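Local coordinates for protein short chain dehydrogenase (Mycobacterium smegmatis, PDB 3UCX) that probably works as an oxidoreductase of the short-chain dehydrogenase family, whose members as a rule use a nicotinamide cofactor; its substrate is not established, at residues 150-154 / 155-159; 209-212 / 213-217; 219-222 / 223-226; 229-232 / 233-236. One frame throughout, in Å; residues are numbered along the deposited sequence. Where two conformers were deposited one is given.

Overall arrangement
Four local contacts follow one another along the chain, each between neighbouring residues, and none nests in or crosses another. Interaction 1 closes the loop between strand 141-145 and helix 158-179. After strand 184-190 and helix 196-208, interaction 2 closes the tight connection into helix 213-221, and interaction 3 turns the chain out of that same helix, their centres about 14 Å apart. Interaction 4 then starts helix 232-243, which leads to the last strand, 254-257. Interaction 4 touches both predecessors through Leu229: its N meets Tyr217 OH of interaction 2, probably a hydrogen bond, and its side chain packs on Ala220 and Ala221 of interaction 3. Interaction 1 stays apart, its nearest atoms about 8 Å from interaction 3.

Interaction 1: residues 150-154 / 155-159; sequences VRHSQ and AKYGA
Gln154 to Tyr157 form a type II beta turn, closed by Tyr157 N donating to Gln154 O at 3.3 Å with an N-H...O angle of 160°. Its last residue, Tyr157, is the N-cap of helix 158-179. The side chains gather on one flank of this turn. His152 CG lies between its own N and carbonyl carbon (chi1 64°), which brings the imidazole round to the phenol. CE1 stands over the face of the Tyr157 ring, toward its CG end, 3.9 Å from CG, with the ring planes 89° apart, a T-shaped stack. Gln154 N holds the imidazole at its edge, donating to His152 ND1 at 3.2 Å almost in the ring plane. Gln154 runs alongside Tyr157, its CB 3.6 Å from CD2 of the tyrosine, and its extended chain carries the amide past the His152 ring, with NE2 over one face. NE2 also makes a weak bond to Tyr262 OH. Glu177 OE2 of a second subunit accepts from Lys156 N. Ala155 and Lys156 line the pocket holding a 2-(2-methoxyethoxy)ethanol molecule, probably from the crystallisation liquor. This Rossmann-fold loop leads into the helix that, as in other short-chain dehydrogenases, probably bears the Tyr-x-x-x-Lys motif.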
# COMPACT_ATOMS: atom_id res chain seq x y z
N VAL A 150 -8.75 -8.56 0.31
CA VAL A 150 -8.41 -7.21 -0.13
C VAL A 150 -6.92 -7.06 -0.48
O VAL A 150 -6.51 -6.07 -1.09
CB VAL A 150 -8.85 -6.13 0.88
CG1 VAL A 150 -10.36 -6.24 1.15
CG2 VAL A 150 -8.03 -6.19 2.17
N ARG A 151 -6.10 -8.05 -0.10
CA ARG A 151 -4.65 -8.01 -0.31
C ARG A 151 -4.21 -8.65 -1.63
O ARG A 151 -3.03 -8.60 -1.96
CB ARG A 151 -3.93 -8.70 0.84
CG ARG A 151 -4.25 -8.10 2.21
CD ARG A 151 -3.73 -6.69 2.34
NE ARG A 151 -3.86 -6.14 3.69
CZ ARG A 151 -3.73 -4.84 3.98
NH1 ARG A 151 -3.41 -3.97 3.00
NH2 ARG A 151 -3.87 -4.41 5.24
N HIS A 152 -5.15 -9.25 -2.37
CA HIS A 152 -4.84 -9.87 -3.66
C HIS A 152 -5.93 -9.64 -4.67
O HIS A 152 -6.93 -8.99 -4.37
CB HIS A 152 -4.48 -11.37 -3.49
CG HIS A 152 -5.60 -12.25 -2.97
ND1 HIS A 152 -6.59 -12.74 -3.76
CD2 HIS A 152 -5.80 -12.81 -1.70
CE1 HIS A 152 -7.41 -13.52 -3.01
NE2 HIS A 152 -6.92 -13.56 -1.75
N SER A 153 -5.73 -10.16 -5.89
CA SER A 153 -6.69 -9.96 -6.97
C SER A 153 -6.99 -11.27 -7.69
O SER A 153 -7.22 -11.30 -8.91
CB SER A 153 -6.14 -8.90 -7.92
OG SER A 153 -6.01 -7.65 -7.24
N GLN A 154 -7.00 -12.37 -6.93
CA GLN A 154 -7.13 -13.68 -7.53
C GLN A 154 -8.47 -13.85 -8.22
O GLN A 154 -9.51 -13.29 -7.80
CB GLN A 154 -6.88 -14.80 -6.50
CG GLN A 154 -5.44 -14.88 -6.00
CD GLN A 154 -5.26 -15.93 -4.91
OE1 GLN A 154 -5.76 -17.04 -5.06
NE2 GLN A 154 -4.58 -15.59 -3.81
N ALA A 155 -8.44 -14.61 -9.30
CA ALA A 155 -9.64 -14.85 -10.07
C ALA A 155 -10.71 -15.49 -9.19
O ALA A 155 -10.38 -16.26 -8.27
CB ALA A 155 -9.34 -15.72 -11.29
N LYS A 156 -11.95 -15.11 -9.44
CA LYS A 156 -13.15 -15.61 -8.79
C LYS A 156 -13.45 -15.01 -7.42
O LYS A 156 -14.53 -15.25 -6.89
CB LYS A 156 -13.19 -17.14 -8.74
CG LYS A 156 -12.99 -17.79 -10.10
CD LYS A 156 -13.54 -19.20 -10.15
CE LYS A 156 -13.17 -19.86 -11.47
NZ LYS A 156 -13.68 -21.26 -11.64
N TYR A 157 -12.52 -14.22 -6.87
CA TYR A 157 -12.76 -13.55 -5.60
C TYR A 157 -13.32 -12.13 -5.77
O TYR A 157 -13.40 -11.40 -4.79
CB TYR A 157 -11.44 -13.45 -4.82
CG TYR A 157 -10.92 -14.75 -4.26
CD1 TYR A 157 -11.22 -15.13 -2.96
CD2 TYR A 157 -10.09 -15.58 -5.01
CE1 TYR A 157 -10.72 -16.32 -2.44
CE2 TYR A 157 -9.59 -16.76 -4.49
CZ TYR A 157 -9.91 -17.11 -3.20
OH TYR A 157 -9.43 -18.28 -2.67
N GLY A 158 -13.71 -11.75 -6.99
CA GLY A 158 -14.08 -10.36 -7.28
C GLY A 158 -15.23 -9.76 -6.47
O GLY A 158 -15.08 -8.65 -5.94
N ALA A 159 -16.37 -10.43 -6.38
CA ALA A 159 -17.50 -9.84 -5.67
C ALA A 159 -17.14 -9.64 -4.21
O ALA A 159 -17.47 -8.62 -3.62
CB ALA A 159 -18.76 -10.73 -5.79

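Interaction 2: residues 209-212 / 213-217; sequences YGTS and VEDIY
Thr211 lays its side chain across that of Asp215 at about a right angle, and its methyl CG2 rests on CD1 of Ile216 at 3.7 Å. The hydroxyl does the polar work: Thr211 OG1 donates to Asp215 OD2, and the modelled separation of 2.4 Å is so short that its exact value is doubtful. Asp215 CG lies opposite its own N, beside its carbonyl carbon (chi1 -176°), which sets OD2 next to Thr211 OG1. Ser212 is the N-cap of helix 213-221. Its OG, tucked between its backbone N and carbonyl carbon (chi1 63°), accepts from Asp215 N at 2.9 Å. The first helical bond follows, from Ile216 N to Ser212 O at 3.3 Å, and CG1 of Ile216 packs against the same carbonyl oxygen. Glu214 brings OE1 back to 3.3 Å from CB of Ser212. Just upstream, Gly210 has positive phi and is the C-prime residue of a Schellman motif that ends helix 196-208, so one helix stops and the next starts within a few residues. Val213 and Ile216 face that preceding helix and touch Phe202, which makes the apolar side of the junction between helices 196-208 and 213-221. On the polar side, the carboxylates of Glu214 and Asp215 lie in the first turn, where negative charge would be expected to interact favourably with the helix dipole, while the Ser212 hydroxyl caps an N-H of that turn.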
# COMPACT_ATOMS: atom_id res chain seq x y z
N TYR A 209 -13.05 -33.82 -4.37
CA TYR A 209 -11.92 -33.75 -5.29
C TYR A 209 -10.98 -34.95 -5.16
O TYR A 209 -9.89 -34.94 -5.72
CB TYR A 209 -11.14 -32.45 -5.08
N GLY A 210 -11.42 -35.98 -4.43
CA GLY A 210 -10.67 -37.22 -4.30
C GLY A 210 -9.29 -37.07 -3.68
O GLY A 210 -8.33 -37.71 -4.12
N THR A 211 -9.19 -36.23 -2.65
CA THR A 211 -7.92 -36.04 -1.95
C THR A 211 -8.10 -36.06 -0.44
O THR A 211 -9.17 -36.42 0.05
CB THR A 211 -7.22 -34.75 -2.41
OG1 THR A 211 -5.90 -34.71 -1.85
CG2 THR A 211 -8.02 -33.51 -2.01
N SER A 212 -7.05 -35.71 0.29
CA SER A 212 -7.09 -35.70 1.75
C SER A 212 -7.34 -34.29 2.28
O SER A 212 -7.11 -33.30 1.58
CB SER A 212 -5.76 -36.21 2.32
OG SER A 212 -4.69 -35.34 1.95
N VAL A 213 -7.78 -34.21 3.53
CA VAL A 213 -7.92 -32.93 4.22
C VAL A 213 -6.53 -32.29 4.36
O VAL A 213 -6.40 -31.07 4.18
CB VAL A 213 -8.56 -33.08 5.61
CG1 VAL A 213 -8.60 -31.73 6.32
CG2 VAL A 213 -9.97 -33.64 5.47
N GLU A 214 -5.52 -33.11 4.65
CA GLU A 214 -4.14 -32.63 4.77
C GLU A 214 -3.68 -31.93 3.51
O GLU A 214 -3.04 -30.88 3.57
CB GLU A 214 -3.18 -33.79 5.07
CG GLU A 214 -3.35 -34.40 6.44
CD GLU A 214 -4.26 -35.63 6.46
OE1 GLU A 214 -5.13 -35.80 5.57
OE2 GLU A 214 -4.10 -36.44 7.39
N ASP A 215 -3.99 -32.52 2.36
CA ASP A 215 -3.65 -31.93 1.07
C ASP A 215 -4.28 -30.54 0.93
O ASP A 215 -3.63 -29.58 0.49
CB ASP A 215 -4.16 -32.87 -0.04
CG ASP A 215 -3.78 -32.43 -1.44
OD1 ASP A 215 -2.97 -31.49 -1.60
OD2 ASP A 215 -4.31 -33.04 -2.40
N ILE A 216 -5.56 -30.44 1.31
CA ILE A 216 -6.32 -29.21 1.15
C ILE A 216 -5.78 -28.19 2.14
O ILE A 216 -5.49 -27.04 1.78
CB ILE A 216 -7.83 -29.42 1.46
CG1 ILE A 216 -8.45 -30.50 0.56
CG2 ILE A 216 -8.59 -28.09 1.32
CD1 ILE A 216 -8.73 -30.03 -0.83
N TYR A 217 -5.62 -28.61 3.39
CA TYR A 217 -5.09 -27.72 4.42
C TYR A 217 -3.71 -27.21 4.02
O TYR A 217 -3.45 -26.00 4.04
CB TYR A 217 -5.03 -28.38 5.80
CG TYR A 217 -4.48 -27.50 6.90
CD1 TYR A 217 -3.09 -27.31 7.06
CD2 TYR A 217 -5.32 -26.87 7.80
CE1 TYR A 217 -2.58 -26.51 8.07
CE2 TYR A 217 -4.82 -26.04 8.81
CZ TYR A 217 -3.45 -25.87 8.94
OH TYR A 217 -2.95 -25.08 9.95

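Interaction 3: residues 219-222 / 223-226; sequences AAAA and GSDL
Ala221 O and Ser224 carry the contact through two hydrogen bonds to a single carbonyl. The side-chain bond is the shorter: Ser224 OG donates to Ala221 O at 2.6 Å, lying in the carbonyl plane with a C=O...O angle of 146°. The backbone bond, from Ser224 N to the same oxygen at 3.1 Å, closes a type I beta turn from Ala221 to Ser224. Its donor stands well above the carbonyl plane, 54° out of it, so the two donors reach the oxygen from different directions. The chi1 of 71° puts Ser224 OG between its own N and carbonyl carbon, on the side of Ala221 O, where it joins the backbone N. That hydroxyl also receives a weak bond from Arg228 N.

Water extends the polar network. One water donates to Ala220 O at 2.8 Å and accepts from Gly223 N at 2.9 Å, joining two backbone groups across the turn. Ala222 N makes a weak bond of 3.4 Å to Ala219 O. Lys227 adds a charged partner, its NZ bonding to the carbonyl oxygens of both Ala222 and Ser224.

Apolar contact is slight within the turn itself, and the alanines instead meet other parts of the chain: Ala220 lies on Tyr192 and Ala221 on Leu229. The turn leads from helix 213-221 into the loop before helix 232-243. There Asp225 bonds through its backbone to Cys259, in the segment after strand 254-257, and through OD1 to Lys263 and to Thr176 of the third subunit.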
# COMPACT_ATOMS: atom_id res chain seq x y z
N ALA A 219 -2.29 -27.04 1.09
CA ALA A 219 -2.39 -26.13 -0.05
C ALA A 219 -2.86 -24.73 0.40
O ALA A 219 -2.31 -23.72 -0.05
CB ALA A 219 -3.29 -26.68 -1.18
N ALA A 220 -3.84 -24.68 1.29
CA ALA A 220 -4.35 -23.42 1.78
C ALA A 220 -3.28 -22.66 2.57
O ALA A 220 -3.19 -21.42 2.49
CB ALA A 220 -5.58 -23.65 2.64
N ALA A 221 -2.46 -23.39 3.33
CA ALA A 221 -1.44 -22.79 4.21
C ALA A 221 -0.09 -22.51 3.55
O ALA A 221 0.79 -21.88 4.16
CB ALA A 221 -1.26 -23.66 5.45
N ALA A 222 0.08 -22.95 2.29
CA ALA A 222 1.40 -22.97 1.64
C ALA A 222 1.95 -21.57 1.42
O ALA A 222 3.15 -21.38 1.49
CB ALA A 222 1.35 -23.74 0.30
N GLY A 223 1.09 -20.59 1.18
CA GLY A 223 1.55 -19.22 0.94
C GLY A 223 1.95 -18.50 2.22
O GLY A 223 2.62 -17.46 2.16
N SER A 224 1.56 -19.03 3.37
CA SER A 224 1.85 -18.37 4.65
C SER A 224 3.32 -18.55 5.01
O SER A 224 3.98 -19.47 4.50
CB SER A 224 0.97 -18.91 5.78
OG SER A 224 1.33 -20.24 6.17
N ASP A 225 3.82 -17.69 5.89
CA ASP A 225 5.19 -17.83 6.40
C ASP A 225 5.34 -19.00 7.37
O ASP A 225 6.38 -19.64 7.44
CB ASP A 225 5.64 -16.56 7.13
CG ASP A 225 5.70 -15.34 6.23
OD1 ASP A 225 5.90 -15.46 4.99
OD2 ASP A 225 5.57 -14.24 6.79
N LEU A 226 4.30 -19.21 8.17
CA LEU A 226 4.34 -20.17 9.27
C LEU A 226 3.89 -21.57 8.87
O LEU A 226 4.04 -22.53 9.63
CB LEU A 226 3.51 -19.63 10.43
CG LEU A 226 4.03 -18.32 11.03
CD1 LEU A 226 2.96 -17.72 11.94
CD2 LEU A 226 5.32 -18.48 11.81
O HOH W 1 -1.67 -20.23 0.40

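Interaction 4: residues 229-232 / 233-236; sequences LPTE and DEVA
Thr231 and Glu234 reach past each other at a slant, each side chain bonding the other's backbone N-H. Thr231 OG1 accepts from Glu234 N at 3.0 Å, and Glu234 OE1 accepts from Thr231 N, also at 3.0 Å: a capping box, with Thr231 as N-cap of helix 232-243. The threonine hydroxyl lies between its N and carbonyl carbon (chi1 66°), facing the first turn. Glu234 extends beyond CG, passing CG by Thr231 OG1 at 3.4 Å, and turns its carboxylate so that the Thr231 N-H meets OE1 on the anti side, 21° out of plane. A water donates to OE1 at 2.6 Å and to Leu229 O as well. On another flank, Pro230 CB touches CG2 of Val235 at 4.2 Å, and both residues lie against Val257 of strand 254-257. Glu232 and Asp233 turn to helix 23-33, where Glu232 OE1 bonds Thr26 OG1 and Asp233 OD1 pairs with Arg29 and Arg30. The other Glu234 oxygen, OE2, pairs with Arg228 and bonds Ser248 OG of the third subunit. Paired with Arg228 and accepting from Thr231 N, this carboxylate is probably ionised, and its charge would be favoured at the helix N terminus.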
# COMPACT_ATOMS: atom_id res chain seq x y z
N LEU A 229 -2.61 -22.30 9.13
CA LEU A 229 -3.70 -21.33 9.05
C LEU A 229 -3.92 -20.76 10.45
O LEU A 229 -3.79 -21.48 11.45
CB LEU A 229 -4.97 -22.03 8.55
CG LEU A 229 -4.95 -22.61 7.14
CD1 LEU A 229 -6.31 -23.21 6.82
CD2 LEU A 229 -4.59 -21.53 6.10
N PRO A 230 -4.29 -19.46 10.54
CA PRO A 230 -4.68 -18.96 11.84
C PRO A 230 -5.95 -19.64 12.33
O PRO A 230 -6.79 -20.04 11.52
CB PRO A 230 -4.91 -17.45 11.59
CG PRO A 230 -5.27 -17.38 10.18
CD PRO A 230 -4.48 -18.47 9.48
N THR A 231 -6.05 -19.79 13.64
CA THR A 231 -7.20 -20.42 14.29
C THR A 231 -8.24 -19.37 14.65
O THR A 231 -7.94 -18.17 14.66
CB THR A 231 -6.81 -21.10 15.58
OG1 THR A 231 -6.38 -20.11 16.53
CG2 THR A 231 -5.68 -22.17 15.35
N GLU A 232 -9.45 -19.83 14.95
CA GLU A 232 -10.51 -18.94 15.40
C GLU A 232 -10.04 -18.15 16.61
O GLU A 232 -10.26 -16.93 16.68
CB GLU A 232 -11.78 -19.73 15.72
CG GLU A 232 -12.44 -20.29 14.47
CD GLU A 232 -13.72 -21.05 14.76
OE1 GLU A 232 -14.34 -20.83 15.84
OE2 GLU A 232 -14.13 -21.83 13.88
N ASP A 233 -9.37 -18.82 17.55
CA ASP A 233 -8.83 -18.10 18.71
C ASP A 233 -7.81 -17.03 18.31
O ASP A 233 -7.78 -15.96 18.91
CB ASP A 233 -8.23 -19.04 19.76
CG ASP A 233 -9.28 -19.56 20.75
OD1 ASP A 233 -10.15 -18.79 21.24
OD2 ASP A 233 -9.24 -20.75 21.07
N GLU A 234 -6.96 -17.31 17.33
CA GLU A 234 -5.92 -16.34 16.96
C GLU A 234 -6.52 -15.10 16.33
O GLU A 234 -6.05 -13.98 16.54
CB GLU A 234 -4.85 -16.98 16.04
CG GLU A 234 -3.88 -17.87 16.82
CD GLU A 234 -2.98 -18.75 15.96
OE1 GLU A 234 -3.39 -19.13 14.85
OE2 GLU A 234 -1.86 -19.06 16.40
N VAL A 235 -7.57 -15.29 15.54
CA VAL A 235 -8.24 -14.14 14.91
C VAL A 235 -9.01 -13.38 16.00
O VAL A 235 -8.96 -12.13 16.07
CB VAL A 235 -9.15 -14.58 13.76
CG1 VAL A 235 -9.92 -13.37 13.18
CG2 VAL A 235 -8.33 -15.31 12.69
N ALA A 236 -9.70 -14.12 16.86
CA ALA A 236 -10.38 -13.52 18.01
C ALA A 236 -9.44 -12.69 18.89
O ALA A 236 -9.82 -11.58 19.36
CB ALA A 236 -11.07 -14.60 18.84
O HOH W 2 -2.36 -21.27 13.68